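Local coordinates for hypothetical protein Atu2327 (Agrobacterium tumefaciens, PDB 2O8I) that probably acts as an OHCU decarboxylase, turning 2-oxo-4-hydroxy-4-carboxy-5-ureidoimidazoline into (S)-allantoin in urate breakdown, at residues A[156-159]-A[160-164]. Sequence-based numbering, arbitrary orientation.
Sequences LRLA and SMLPE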
loop_
_atom_site.group_PDB
_atom_site.type_symbol
_atom_site.label_atom_id
_atom_site.label_comp_id
_atom_site.label_asym_id
_atom_site.label_seq_id
_atom_site.Cartn_x
_atom_site.Cartn_y
_atom_site.Cartn_z
ATOM N N LEU A 156 0.793 13.993 4.278
ATOM C CA LEU A 156 -0.425 13.793 3.507
ATOM C C LEU A 156 -1.283 12.678 4.109
ATOM O O LEU A 156 -2.519 12.797 4.181
ATOM C CB LEU A 156 -0.104 13.489 2.027
ATOM C CG LEU A 156 0.551 14.624 1.222
ATOM C CD1 LEU A 156 1.079 14.057 -0.097
ATOM C CD2 LEU A 156 -0.448 15.782 0.975
ATOM N N ARG A 157 -0.634 11.607 4.551
ATOM C CA ARG A 157 -1.379 10.517 5.194
ATOM C C ARG A 157 -2.083 10.988 6.453
ATOM O O ARG A 157 -3.323 10.878 6.543
ATOM C CB ARG A 157 -0.483 9.319 5.455
ATOM C CG ARG A 157 -0.035 8.712 4.131
ATOM C CD ARG A 157 1.073 7.746 4.338
ATOM N NE ARG A 157 1.256 6.936 3.154
ATOM C CZ ARG A 157 1.947 5.805 3.129
ATOM N NH1 ARG A 157 2.488 5.341 4.256
ATOM N NH2 ARG A 157 2.084 5.133 1.981
ATOM N N LEU A 158 -1.302 11.559 7.376
ATOM C CA LEU A 158 -1.824 12.141 8.621
ATOM C C LEU A 158 -2.911 13.179 8.426
ATOM O O LEU A 158 -3.916 13.132 9.132
ATOM C CB LEU A 158 -0.703 12.696 9.464
ATOM C CG LEU A 158 0.151 11.588 10.087
ATOM C CD1 LEU A 158 1.496 12.161 10.488
ATOM C CD2 LEU A 158 -0.584 10.962 11.273
ATOM N N ALA A 159 -2.748 14.069 7.437
ATOM C CA ALA A 159 -3.805 15.021 7.093
ATOM C C ALA A 159 -5.150 14.387 6.673
ATOM O O ALA A 159 -6.191 15.017 6.812
ATOM C CB ALA A 159 -3.326 16.002 6.056
ATOM N N SER A 160 -5.156 13.160 6.153
ATOM C CA SER A 160 -6.443 12.523 5.831
ATOM C C SER A 160 -7.102 11.886 7.067
ATOM O O SER A 160 -8.323 11.715 7.095
ATOM C CB SER A 160 -6.320 11.496 4.697
ATOM O OG SER A 160 -5.460 10.418 5.069
HETATM N N MSE A 161 -6.295 11.561 8.073
HETATM C CA MSE A 161 -6.746 10.871 9.253
HETATM C C MSE A 161 -7.067 11.768 10.442
HETATM O O MSE A 161 -7.663 11.300 11.396
HETATM C CB MSE A 161 -5.637 9.999 9.762
HETATM C CG MSE A 161 -5.415 8.701 9.099
HETATM SE SE MSE A 161 -3.605 8.189 9.758
HETATM C CE MSE A 161 -2.571 8.331 8.107
ATOM N N LEU A 162 -6.615 13.017 10.425
ATOM C CA LEU A 162 -6.582 13.834 11.639
ATOM C C LEU A 162 -6.965 15.269 11.308
ATOM O O LEU A 162 -6.783 15.675 10.182
ATOM C CB LEU A 162 -5.169 13.784 12.245
ATOM C CG LEU A 162 -4.715 12.496 12.947
ATOM C CD1 LEU A 162 -3.340 12.580 13.508
ATOM C CD2 LEU A 162 -5.657 12.077 14.040
ATOM N N PRO A 163 -7.450 16.059 12.277
ATOM C CA PRO A 163 -7.580 17.474 11.905
ATOM C C PRO A 163 -6.168 18.034 11.784
ATOM O O PRO A 163 -5.227 17.470 12.373
ATOM C CB PRO A 163 -8.315 18.112 13.101
ATOM C CG PRO A 163 -8.732 16.997 13.997
ATOM C CD PRO A 163 -7.826 15.827 13.684
ATOM N N GLU A 164 -5.998 19.103 11.015
ATOM C CA GLU A 164 -4.641 19.550 10.676
ATOM C C GLU A 164 -3.875 20.226 11.811
ATOM O O GLU A 164 -2.706 19.904 12.020
ATOM C CB GLU A 164 -4.644 20.410 9.415
ATOM C CG GLU A 164 -4.667 19.566 8.121
ATOM C CD GLU A 164 -4.631 20.431 6.871
ATOM O OE1 GLU A 164 -4.339 21.650 7.048
ATOM O OE2 GLU A 164 -4.900 19.902 5.741
#
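Ser-160 folds its hydroxyl back onto the carbonyl of Arg-157, and OG donates to Arg-157 O at 2.6 Å. The hydroxyl meets that oxygen in the carbonyl plane, on a lone pair, with a C=O...OG angle of 141°. A chi1 of 63° swings OG back over the preceding turn of helix, where that carbonyl lies. The same oxygen also takes the amide of Ser-160, N to O 3.0 Å, so two donors from one residue grip a single acceptor.

The backbone bonds point to a helix that tightens as it ends. Met-161 N reaches Leu-158 O at 3.0 Å, an i to i-3 bond, whereas the i to i-4 bonds, Ser-160 N to Leu-156 O and Met-161 N to Arg-157 O, are weak. This is 3-10-like hydrogen bonding in the last turn of helix 139-161, the C-terminal helix of this all-helical OHCU decarboxylase-type chain; Leu-162, its backbone extended, has already left it.

The apolar contacts join Leu-158 to both Leu-162 and Met-161. The two leucine side chains run alongside each other in the same direction, with Leu-158 CD2 3.9 Å from Leu-162 CD1; both pack on Val-40 of helix 37-50 and Phe-11 of helix 4-11. The selenomethionine Met-161 bends at chi3, -112°, bringing CE to 3.5 Å from Arg-157 CB, while its SE lies 4.4 Å from Leu-158 CD2.

Arg-157 turns its charge to two carboxylates, one of them across the subunit interface: its extended chain carries NH2 to a salt bridge with Glu-16, and NE to another with Glu-75 of the second subunit.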